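Flagellar hook associated protein type 3 FlgL (PDB 5YTI) probably serves as a structural subunit of the bacterial flagellum, at the junction between hook and filament, and belongs to the flagellin family. Local coordinates at residues A125-K128 / Y134-S137; A166-L171 / K357-Y362; V175-D180 / G346-Q351; K292-S295 / Q301-I304. All blocks are in the same frame, centred on the assembly; numbering follows the deposited sequence.

In the fold
Contact 3 is the buried member of the set, contacts 1 and 2 are partly buried, and contact 4 lies at the surface. Contacts 2 and 3 both use helix 316-374, their centres about 18 Å apart, and meet where Leu171 packs on Gln351. Contact 1 touches contact 3 through a probable hydrogen bond between the backbones of Phe136 and Gly179. The chemistry changes along the rod: backbone pairing with carbonyls against ring edges in contact 1, one hydrogen bond from a side-chain amide to a hairpin in contact 2, and an Arg-carboxylate salt bridge in contacts 3 and 4. The last two differ in grip, one nitrogen on two oxygens against two nitrogens on two oxygens, one of these bonds weak.

Contact 1. Residues A125-K128 / Y134-S137; sequences ANTK and YMFS
Thr127 and Met135 tie the two segments together by their backbones, with Met135 N donating to Thr127 O at 2.9 Å. Next to this bond Lys128 and Tyr134 form a single beta bridge, their CA atoms 4.2 Å apart, and Tyr134 CA also turns a hydrogen toward Thr127 O. The two side chains leave the bridge in the same direction and run side by side. With the lysine extended beyond CG, its aliphatic part follows the tyrosine outward, from CG, 3.8 Å from Tyr134 CD1, to CE, 3.5 Å from Tyr134 OH. Asn126 O comes up to the edge of the same ring, in its plane and 3.3 Å from Tyr134 CD1, so an acceptor faces the weakly positive C-H rim. Phe136 receives a carbonyl in the same way, with Ala125 O at the ring edge, 3.5 Å from Phe136 CD2. The selenomethionine Met135 sets its CG 3.6 Å above one face of that phenyl ring, near the rim.

Helical geometry ends here, Asn126 being the first residue to depart from it. The Thr127 hydroxyl turns back to Tyr124 O and Asp123 O in the last turn of helix 104-125, and Asn126 OD1 accepts from Val146 N at the start of strand 146-148. The contact closes a short loop, five residues between the segments, within the longer connection from that helix to that strand. Thr127, Met135 and Phe136 lie against Glu76 and Ile79 of helix 49-96, while the Phe136 ring also meets Phe183 of helix 179-184 edge-to-face.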
loop_
_atom_site.group_PDB
_atom_site.type_symbol
_atom_site.label_atom_id
_atom_site.label_comp_id
_atom_site.label_asym_id
_atom_site.label_seq_id
_atom_site.Cartn_x
_atom_site.Cartn_y
_atom_site.Cartn_z
ATOM N N ALA A 125 6.437 17.147 -4.233
ATOM C CA ALA A 125 5.028 16.800 -4.265
ATOM C C ALA A 125 4.192 17.989 -4.699
ATOM O O ALA A 125 3.127 17.827 -5.285
ATOM C CB ALA A 125 4.573 16.313 -2.911
ATOM N N ASN A 126 4.669 19.192 -4.406
ATOM C CA ASN A 126 3.882 20.392 -4.679
ATOM C C ASN A 126 4.400 21.138 -5.916
ATOM O O ASN A 126 4.140 22.346 -6.088
ATOM C CB ASN A 126 3.867 21.315 -3.451
ATOM C CG ASN A 126 3.094 20.731 -2.289
ATOM O OD1 ASN A 126 2.039 20.139 -2.464
ATOM N ND2 ASN A 126 3.620 20.889 -1.097
ATOM N N THR A 127 5.119 20.429 -6.779
ATOM C CA THR A 127 5.621 21.029 -7.999
ATOM C C THR A 127 4.519 21.460 -8.953
ATOM O O THR A 127 3.510 20.740 -9.134
ATOM C CB THR A 127 6.438 20.041 -8.808
ATOM O OG1 THR A 127 7.458 19.497 -7.988
ATOM C CG2 THR A 127 7.050 20.734 -9.973
ATOM N N LYS A 128 4.747 22.613 -9.590
ATOM C CA LYS A 128 3.914 23.085 -10.689
ATOM C C LYS A 128 4.532 22.661 -12.023
ATOM O O LYS A 128 5.754 22.683 -12.179
ATOM C CB LYS A 128 3.760 24.595 -10.625
ATOM C CG LYS A 128 3.096 25.063 -9.345
ATOM C CD LYS A 128 3.017 26.582 -9.285
ATOM C CE LYS A 128 2.090 27.067 -8.171
ATOM N NZ LYS A 128 1.621 28.477 -8.370
ATOM N N TYR A 134 -0.672 22.455 -10.524
ATOM C CA TYR A 134 0.130 21.448 -9.808
ATOM C C TYR A 134 0.167 20.096 -10.512
ATOM O O TYR A 134 -0.856 19.648 -10.991
ATOM C CB TYR A 134 -0.395 21.297 -8.388
ATOM C CG TYR A 134 -0.213 22.548 -7.572
ATOM C CD1 TYR A 134 1.022 22.857 -6.994
ATOM C CD2 TYR A 134 -1.267 23.439 -7.383
ATOM C CE1 TYR A 134 1.195 24.014 -6.246
ATOM C CE2 TYR A 134 -1.107 24.601 -6.641
ATOM C CZ TYR A 134 0.122 24.886 -6.074
ATOM O OH TYR A 134 0.270 26.036 -5.333
HETATM N N MSE A 135 1.321 19.429 -10.574
HETATM C CA MSE A 135 1.380 18.153 -11.318
HETATM C C MSE A 135 0.748 16.999 -10.594
HETATM O O MSE A 135 0.256 16.072 -11.239
HETATM C CB MSE A 135 2.757 17.742 -11.866
HETATM C CG MSE A 135 3.920 17.608 -10.910
HETATM SE SE MSE A 135 5.444 16.672 -11.793
HETATM C CE MSE A 135 6.072 17.939 -13.176
ATOM N N PHE A 136 0.712 17.029 -9.269
ATOM C CA PHE A 136 0.268 15.847 -8.535
ATOM C C PHE A 136 -1.046 16.059 -7.798
ATOM O O PHE A 136 -1.341 15.403 -6.815
ATOM C CB PHE A 136 1.342 15.420 -7.541
ATOM C CG PHE A 136 2.618 14.968 -8.178
ATOM C CD1 PHE A 136 2.621 13.942 -9.104
ATOM C CD2 PHE A 136 3.822 15.539 -7.822
ATOM C CE1 PHE A 136 3.801 13.508 -9.691
ATOM C CE2 PHE A 136 5.004 15.104 -8.401
ATOM C CZ PHE A 136 4.993 14.087 -9.337
ATOM N N SER A 137 -1.852 16.972 -8.288
ATOM C CA SER A 137 -3.080 17.294 -7.599
ATOM C C SER A 137 -4.307 16.630 -8.211
ATOM O O SER A 137 -5.382 16.654 -7.611
ATOM C CB SER A 137 -3.273 18.797 -7.617
ATOM O OG SER A 137 -3.090 19.262 -8.933
#

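Contact 2. Residues A166-L171 / K357-Y362; sequences AVTTSL and KANNDY
Two flat groups on the helix, the amide of Asn359 and the ring of Tyr362, reach toward Val167, Thr168 and Thr169. The amide works through its two terminal atoms. Asn359 ND2 donates to Val167 O at 2.8 Å, a bent bond with 145° at the hydrogen; the acceptor lies 23° out of the amide plane, and the donor in turn stands above the plane of the carbonyl. At the other end of the amide, Asn359 OD1 rests 3.5 Å from Thr168 CG2, the two side chains crossing at about a right angle. Tyr362 meets Thr169 just as steeply, and its CE2 comes 3.6 Å from Thr169 OG1.

The segment 166-171 is the turn of a beta hairpin between strands 164-168 and 171-174, and the chain bends at Val167. Val167 N bonds to Leu171 O at 3.2 Å within the hairpin, whereas its carbonyl is turned toward the helix for Asn359. This is a hairpin laid along helix 316-374, in the long helical rod that flagellin-family proteins build from their terminal regions.

On the helix side, Asn359 and Tyr362 lie one turn apart and continue a row that begins with Leu352, against which Val167 packs, and Ala355, which Thr168 touches. The tyrosine has its CG anti to the backbone N (chi1 -170°), which sends the ring out toward Thr169. Helix 49-96 also takes part: Asn359 packs on Phe62 and Gln63, Tyr362 touches Arg55, and Asn65 ND2 donates to Ala166 O.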
loop_
_atom_site.group_PDB
_atom_site.type_symbol
_atom_site.label_atom_id
_atom_site.label_comp_id
_atom_site.label_asym_id
_atom_site.label_seq_id
_atom_site.Cartn_x
_atom_site.Cartn_y
_atom_site.Cartn_z
ATOM N N ALA A 166 -6.547 11.336 -26.016
ATOM C CA ALA A 166 -6.541 10.690 -27.320
ATOM C C ALA A 166 -5.233 11.062 -28.023
ATOM O O ALA A 166 -4.944 12.250 -28.202
ATOM C CB ALA A 166 -7.743 11.141 -28.140
ATOM N N VAL A 167 -4.431 10.045 -28.368
ATOM C CA VAL A 167 -3.181 10.217 -29.120
ATOM C C VAL A 167 -3.096 9.321 -30.373
ATOM O O VAL A 167 -2.093 9.351 -31.094
ATOM C CB VAL A 167 -1.957 9.992 -28.205
ATOM C CG1 VAL A 167 -1.966 10.997 -27.067
ATOM C CG2 VAL A 167 -1.937 8.589 -27.620
ATOM N N THR A 168 -4.135 8.500 -30.584
ATOM C CA THR A 168 -4.489 7.864 -31.873
ATOM C C THR A 168 -6.017 7.697 -31.846
ATOM O O THR A 168 -6.660 8.202 -30.920
ATOM C CB THR A 168 -3.814 6.487 -32.096
ATOM O OG1 THR A 168 -4.441 5.484 -31.272
ATOM C CG2 THR A 168 -2.295 6.543 -31.832
ATOM N N THR A 169 -6.609 6.986 -32.814
ATOM C CA THR A 169 -8.097 6.931 -32.923
ATOM C C THR A 169 -8.777 6.119 -31.817
ATOM O O THR A 169 -9.985 6.275 -31.553
ATOM C CB THR A 169 -8.589 6.361 -34.272
ATOM O OG1 THR A 169 -7.610 6.586 -35.287
ATOM C CG2 THR A 169 -9.927 7.020 -34.674
ATOM N N SER A 170 -7.996 5.253 -31.183
ATOM C CA SER A 170 -8.538 4.324 -30.217
ATOM C C SER A 170 -7.566 4.078 -29.069
ATOM O O SER A 170 -7.650 3.051 -28.395
ATOM C CB SER A 170 -8.837 3.014 -30.933
ATOM O OG SER A 170 -7.636 2.540 -31.512
ATOM N N LEU A 171 -6.647 5.011 -28.840
ATOM C CA LEU A 171 -5.756 4.904 -27.682
ATOM C C LEU A 171 -5.787 6.154 -26.809
ATOM O O LEU A 171 -5.472 7.259 -27.256
ATOM C CB LEU A 171 -4.318 4.599 -28.116
ATOM C CG LEU A 171 -3.343 4.265 -26.987
ATOM C CD1 LEU A 171 -3.838 3.030 -26.241
ATOM C CD2 LEU A 171 -1.921 4.084 -27.530
ATOM N N LYS A 357 4.604 6.796 -34.679
ATOM C CA LYS A 357 4.792 6.026 -35.929
ATOM C C LYS A 357 3.442 5.690 -36.572
ATOM O O LYS A 357 3.334 5.622 -37.805
ATOM C CB LYS A 357 5.597 4.729 -35.705
ATOM C CG LYS A 357 5.778 3.870 -36.963
ATOM N N ALA A 358 2.422 5.488 -35.735
ATOM C CA ALA A 358 1.095 5.072 -36.197
ATOM C C ALA A 358 0.254 6.239 -36.730
ATOM O O ALA A 358 -0.657 6.031 -37.529
ATOM C CB ALA A 358 0.349 4.372 -35.078
ATOM N N ASN A 359 0.537 7.456 -36.265
ATOM C CA ASN A 359 -0.121 8.658 -36.787
ATOM C C ASN A 359 0.571 9.161 -38.063
ATOM O O ASN A 359 -0.054 9.775 -38.902
ATOM C CB ASN A 359 -0.175 9.761 -35.718
ATOM C CG ASN A 359 -1.184 9.457 -34.614
ATOM O OD1 ASN A 359 -1.957 8.500 -34.707
ATOM N ND2 ASN A 359 -1.192 10.277 -33.574
ATOM N N ASN A 360 1.862 8.900 -38.230
ATOM C CA ASN A 360 2.487 9.225 -39.505
ATOM C C ASN A 360 2.127 8.131 -40.544
ATOM O O ASN A 360 2.255 8.380 -41.734
ATOM C CB ASN A 360 4.022 9.478 -39.385
ATOM C CG ASN A 360 4.379 10.949 -39.042
ATOM O OD1 ASN A 360 3.807 11.914 -39.590
ATOM N ND2 ASN A 360 5.356 11.116 -38.139
ATOM N N ASP A 361 1.674 6.945 -40.104
ATOM C CA ASP A 361 1.189 5.863 -41.025
ATOM C C ASP A 361 -0.227 6.179 -41.561
ATOM O O ASP A 361 -0.537 5.932 -42.735
ATOM C CB ASP A 361 1.140 4.465 -40.340
ATOM C CG ASP A 361 2.492 3.717 -40.319
ATOM O OD1 ASP A 361 3.363 3.974 -41.169
ATOM O OD2 ASP A 361 2.667 2.837 -39.440
ATOM N N TYR A 362 -1.065 6.720 -40.666
ATOM C CA TYR A 362 -2.489 7.056 -40.899
ATOM C C TYR A 362 -2.652 8.397 -41.649
ATOM O O TYR A 362 -3.739 8.731 -42.110
ATOM C CB TYR A 362 -3.218 7.093 -39.532
ATOM C CG TYR A 362 -4.749 7.192 -39.523
ATOM C CD1 TYR A 362 -5.535 6.507 -40.457
ATOM C CD2 TYR A 362 -5.414 7.936 -38.533
ATOM C CE1 TYR A 362 -6.925 6.594 -40.431
ATOM C CE2 TYR A 362 -6.800 8.022 -38.499
ATOM C CZ TYR A 362 -7.547 7.348 -39.447
ATOM O OH TYR A 362 -8.915 7.423 -39.417
#

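Contact 3. Residues V175-D180 / G346-Q351; sequences VNDTGD and GARLNQ
The charged interaction comes first: Arg348 and Asp177 approach from opposite directions and form a salt bridge in which one nitrogen serves both carboxylate oxygens. Arg348 NH2 lies 3.2 Å from Asp177 OD1 and 3.1 Å from Asp177 OD2. The bond to OD1 is the straighter, 162° at the hydrogen against 139°. Both oxygens are met on their syn sides. The carboxylate sits at the edge of the guanidinium, but the two planes are 68° apart, so this is not the flat pairing of two nitrogens with two oxygens. A bend in the arginine at chi3 turns its head to this angle. NH2 has a further salt bridge to Asp344 OD2, one helical turn earlier.

A hydrogen bond to a backbone carbonyl holds another part of the head: Arg348 NH1 donates to Ala174 O. The nearby Asn176 O accepts from Gln162 NE2.

As for nonpolar contact, from helix 316-374 the arginine reaches across to Leu73 of helix 49-96 and to Val173 of strand 171-174.

Glu76 OE1 lies close to Asp177 OD1. A buried arginine amid three acids probably stays charged and offsets part of their repulsion.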
loop_
_atom_site.group_PDB
_atom_site.type_symbol
_atom_site.label_atom_id
_atom_site.label_comp_id
_atom_site.label_asym_id
_atom_site.label_seq_id
_atom_site.Cartn_x
_atom_site.Cartn_y
_atom_site.Cartn_z
ATOM N N VAL A 175 -1.781 11.318 -18.656
ATOM C CA VAL A 175 -0.685 12.267 -18.747
ATOM C C VAL A 175 -0.266 12.808 -17.405
ATOM O O VAL A 175 0.489 13.779 -17.343
ATOM C CB VAL A 175 -1.021 13.458 -19.649
ATOM C CG1 VAL A 175 -1.458 12.971 -21.011
ATOM C CG2 VAL A 175 -2.096 14.325 -19.020
ATOM N N ASN A 176 -0.750 12.199 -16.333
ATOM C CA ASN A 176 -0.356 12.601 -14.987
ATOM C C ASN A 176 -0.538 11.464 -14.031
ATOM O O ASN A 176 -1.148 10.442 -14.357
ATOM C CB ASN A 176 -1.177 13.807 -14.499
ATOM C CG ASN A 176 -2.646 13.491 -14.305
ATOM O OD1 ASN A 176 -3.327 13.017 -15.202
ATOM N ND2 ASN A 176 -3.145 13.785 -13.133
ATOM N N ASP A 177 0.015 11.648 -12.841
ATOM C CA ASP A 177 -0.298 10.792 -11.705
ATOM C C ASP A 177 -0.777 11.685 -10.560
ATOM O O ASP A 177 -0.701 12.916 -10.658
ATOM C CB ASP A 177 0.910 9.976 -11.284
ATOM C CG ASP A 177 1.379 9.016 -12.359
ATOM O OD1 ASP A 177 2.171 9.439 -13.230
ATOM O OD2 ASP A 177 1.000 7.819 -12.309
ATOM N N THR A 178 -1.291 11.081 -9.488
ATOM C CA THR A 178 -1.843 11.876 -8.398
ATOM C C THR A 178 -1.223 11.551 -7.053
ATOM O O THR A 178 -0.833 10.419 -6.786
ATOM C CB THR A 178 -3.391 11.790 -8.339
ATOM O OG1 THR A 178 -3.820 10.477 -7.953
ATOM C CG2 THR A 178 -3.965 12.148 -9.690
ATOM N N GLY A 179 -1.155 12.575 -6.209
ATOM C CA GLY A 179 -0.367 12.555 -4.973
ATOM C C GLY A 179 -0.778 11.474 -4.016
ATOM O O GLY A 179 0.063 10.945 -3.284
ATOM N N ASP A 180 -2.067 11.139 -4.027
ATOM C CA ASP A 180 -2.572 10.075 -3.169
ATOM C C ASP A 180 -1.929 8.760 -3.585
ATOM O O ASP A 180 -1.544 7.957 -2.749
ATOM C CB ASP A 180 -4.095 9.972 -3.234
ATOM C CG ASP A 180 -4.584 9.439 -4.581
ATOM O OD1 ASP A 180 -4.275 10.091 -5.615
ATOM O OD2 ASP A 180 -5.259 8.375 -4.599
ATOM N N GLY A 346 7.191 4.922 -17.865
ATOM C CA GLY A 346 7.917 4.329 -18.999
ATOM C C GLY A 346 7.035 3.599 -19.993
ATOM O O GLY A 346 7.122 3.825 -21.194
ATOM N N ALA A 347 6.164 2.735 -19.495
ATOM C CA ALA A 347 5.251 1.984 -20.357
ATOM C C ALA A 347 4.442 2.931 -21.243
ATOM O O ALA A 347 4.240 2.669 -22.434
ATOM C CB ALA A 347 4.315 1.116 -19.520
ATOM N N ARG A 348 3.991 4.031 -20.652
ATOM C CA ARG A 348 3.196 5.022 -21.353
ATOM C C ARG A 348 4.006 5.747 -22.413
ATOM O O ARG A 348 3.548 5.961 -23.525
ATOM C CB ARG A 348 2.604 6.013 -20.361
ATOM C CG ARG A 348 1.393 5.459 -19.643
ATOM C CD ARG A 348 0.848 6.465 -18.673
ATOM N NE ARG A 348 1.429 6.327 -17.354
ATOM C CZ ARG A 348 1.327 7.234 -16.381
ATOM N NH1 ARG A 348 0.682 8.381 -16.556
ATOM N NH2 ARG A 348 1.904 6.999 -15.210
ATOM N N LEU A 349 5.221 6.116 -22.089
ATOM C CA LEU A 349 6.066 6.673 -23.101
ATOM C C LEU A 349 6.249 5.685 -24.243
ATOM O O LEU A 349 6.330 6.099 -25.381
ATOM C CB LEU A 349 7.413 7.041 -22.517
ATOM C CG LEU A 349 7.405 8.151 -21.459
ATOM C CD1 LEU A 349 8.724 8.254 -20.673
ATOM C CD2 LEU A 349 7.050 9.480 -22.106
ATOM N N ASN A 350 6.335 4.384 -23.961
ATOM C CA ASN A 350 6.514 3.422 -25.053
ATOM C C ASN A 350 5.207 3.312 -25.853
ATOM O O ASN A 350 5.236 3.051 -27.060
ATOM C CB ASN A 350 7.043 2.060 -24.574
ATOM C CG ASN A 350 8.563 2.054 -24.355
ATOM O OD1 ASN A 350 9.338 2.583 -25.158
ATOM N ND2 ASN A 350 8.991 1.438 -23.263
ATOM N N GLN A 351 4.066 3.546 -25.197
ATOM C CA GLN A 351 2.766 3.645 -25.911
ATOM C C GLN A 351 2.740 4.874 -26.846
ATOM O O GLN A 351 2.118 4.833 -27.900
ATOM C CB GLN A 351 1.560 3.674 -24.927
ATOM C CG GLN A 351 1.057 2.292 -24.464
ATOM C CD GLN A 351 -0.300 2.329 -23.756
ATOM O OE1 GLN A 351 -0.504 3.081 -22.789
ATOM N NE2 GLN A 351 -1.239 1.512 -24.246
#

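Contact 4. Residues K292-S295 / Q301-I304; sequences KNES and QRMI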
loop_
_atom_site.group_PDB
_atom_site.type_symbol
_atom_site.label_atom_id
_atom_site.label_comp_id
_atom_site.label_asym_id
_atom_site.label_seq_id
_atom_site.Cartn_x
_atom_site.Cartn_y
_atom_site.Cartn_z
ATOM N N LYS A 292 -0.829 -0.180 7.526
ATOM C CA LYS A 292 -1.698 0.964 7.529
ATOM C C LYS A 292 -1.163 1.926 6.496
ATOM O O LYS A 292 0.039 2.131 6.442
ATOM C CB LYS A 292 -1.609 1.588 8.908
ATOM C CG LYS A 292 -2.708 2.565 9.237
ATOM C CD LYS A 292 -2.462 3.146 10.623
ATOM C CE LYS A 292 -3.642 3.972 11.125
ATOM N NZ LYS A 292 -3.644 5.374 10.595
ATOM N N ASN A 293 -2.012 2.514 5.666
ATOM C CA ASN A 293 -1.483 3.510 4.739
ATOM C C ASN A 293 -0.852 4.670 5.508
ATOM O O ASN A 293 -1.369 5.106 6.529
ATOM C CB ASN A 293 -2.540 4.008 3.756
ATOM C CG ASN A 293 -2.728 3.058 2.582
ATOM O OD1 ASN A 293 -1.776 2.380 2.156
ATOM N ND2 ASN A 293 -3.963 2.994 2.051
ATOM N N GLU A 294 0.292 5.145 5.029
ATOM C CA GLU A 294 0.996 6.213 5.719
ATOM C C GLU A 294 1.970 6.888 4.752
ATOM O O GLU A 294 2.817 6.199 4.153
ATOM C CB GLU A 294 1.710 5.657 6.976
ATOM C CG GLU A 294 3.109 6.232 7.205
ATOM C CD GLU A 294 3.694 5.991 8.595
ATOM O OE1 GLU A 294 3.615 4.867 9.103
ATOM O OE2 GLU A 294 4.293 6.930 9.168
ATOM N N SER A 295 1.852 8.221 4.626
ATOM C CA SER A 295 2.661 9.042 3.677
ATOM C C SER A 295 4.144 8.918 3.869
ATOM O O SER A 295 4.606 8.654 4.960
ATOM C CB SER A 295 2.302 10.544 3.759
ATOM O OG SER A 295 2.492 11.121 5.053
ATOM N N GLN A 301 9.129 12.212 9.057
ATOM C CA GLN A 301 8.843 12.878 10.335
ATOM C C GLN A 301 9.249 11.980 11.465
ATOM O O GLN A 301 9.767 12.442 12.479
ATOM C CB GLN A 301 7.356 13.202 10.487
ATOM C CG GLN A 301 6.830 14.174 9.437
ATOM C CD GLN A 301 5.524 14.813 9.833
ATOM O OE1 GLN A 301 5.510 15.994 10.175
ATOM N NE2 GLN A 301 4.422 14.051 9.782
ATOM N N ARG A 302 9.002 10.689 11.260
ATOM C CA ARG A 302 9.315 9.646 12.212
ATOM C C ARG A 302 10.807 9.344 12.310
ATOM O O ARG A 302 11.291 8.989 13.390
ATOM C CB ARG A 302 8.595 8.364 11.824
ATOM C CG ARG A 302 7.119 8.300 12.202
ATOM C CD ARG A 302 6.784 6.911 12.720
ATOM N NE ARG A 302 6.212 6.013 11.724
ATOM C CZ ARG A 302 6.257 4.680 11.788
ATOM N NH1 ARG A 302 5.684 3.992 10.821
ATOM N NH2 ARG A 302 6.881 4.023 12.774
HETATM N N MSE A 303 11.542 9.447 11.203
HETATM C CA MSE A 303 12.979 9.171 11.257
HETATM C C MSE A 303 13.628 10.250 12.069
HETATM O O MSE A 303 14.586 9.982 12.804
HETATM C CB MSE A 303 13.636 9.112 9.898
HETATM C CG MSE A 303 13.426 7.825 9.108
HETATM SE SE MSE A 303 14.014 8.291 7.275
HETATM C CE MSE A 303 15.862 8.819 7.617
ATOM N N ILE A 304 13.083 11.463 11.944
ATOM C CA ILE A 304 13.511 12.638 12.735
ATOM C C ILE A 304 13.189 12.494 14.251
ATOM O O ILE A 304 14.063 12.669 15.110
ATOM C CB ILE A 304 12.845 13.941 12.228
ATOM C CG1 ILE A 304 13.331 14.324 10.826
ATOM C CG2 ILE A 304 13.061 15.083 13.209
ATOM C CD1 ILE A 304 12.475 15.405 10.158
#
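Glu294 reaches from the loop to Arg302 on the helix and forms a salt bridge with two points of attachment. Arg302 NH1 donates to Glu294 OE1 at 2.8 Å, and Arg302 NE makes a weak bond to Glu294 OE2 at 3.3 Å. The carboxylate lies at the NE-NH1 edge of the guanidinium, and the planes of the two groups are only 17° apart, so the pair is nearly flat.

The conformations bring this about from both ends. Glu294 runs extended beyond CG (chi2 165°), which carries its carboxylate out to the arginine head, beside the first turn of the helix. The arginine leaves the helix with its CG anti to the carbonyl carbon and then bends twice, at chi2 and at chi3 (-96°), which turns the NE side of the head back toward the loop. Each group is also held from outside the pair: Glu294 OE2 has a bond with the Ser298 hydroxyl, and Arg302 NH2 has a salt bridge to Glu323 OE1.

Ser295 is the N-cap of helix 296-307, its OG accepting from Ser298 N; the salt bridge runs from the residue before it to Arg302, within the second turn. On the loop, Asn293 hydrogen-bonds to Asn181 of the second subunit. The strand 285-290 leads into this corner. Arg302 rests on Leu327 of helix 316-374, and Met303, next in the chain, packs between that helix and helix 49-96, while Ile304 lies against helix 104-125.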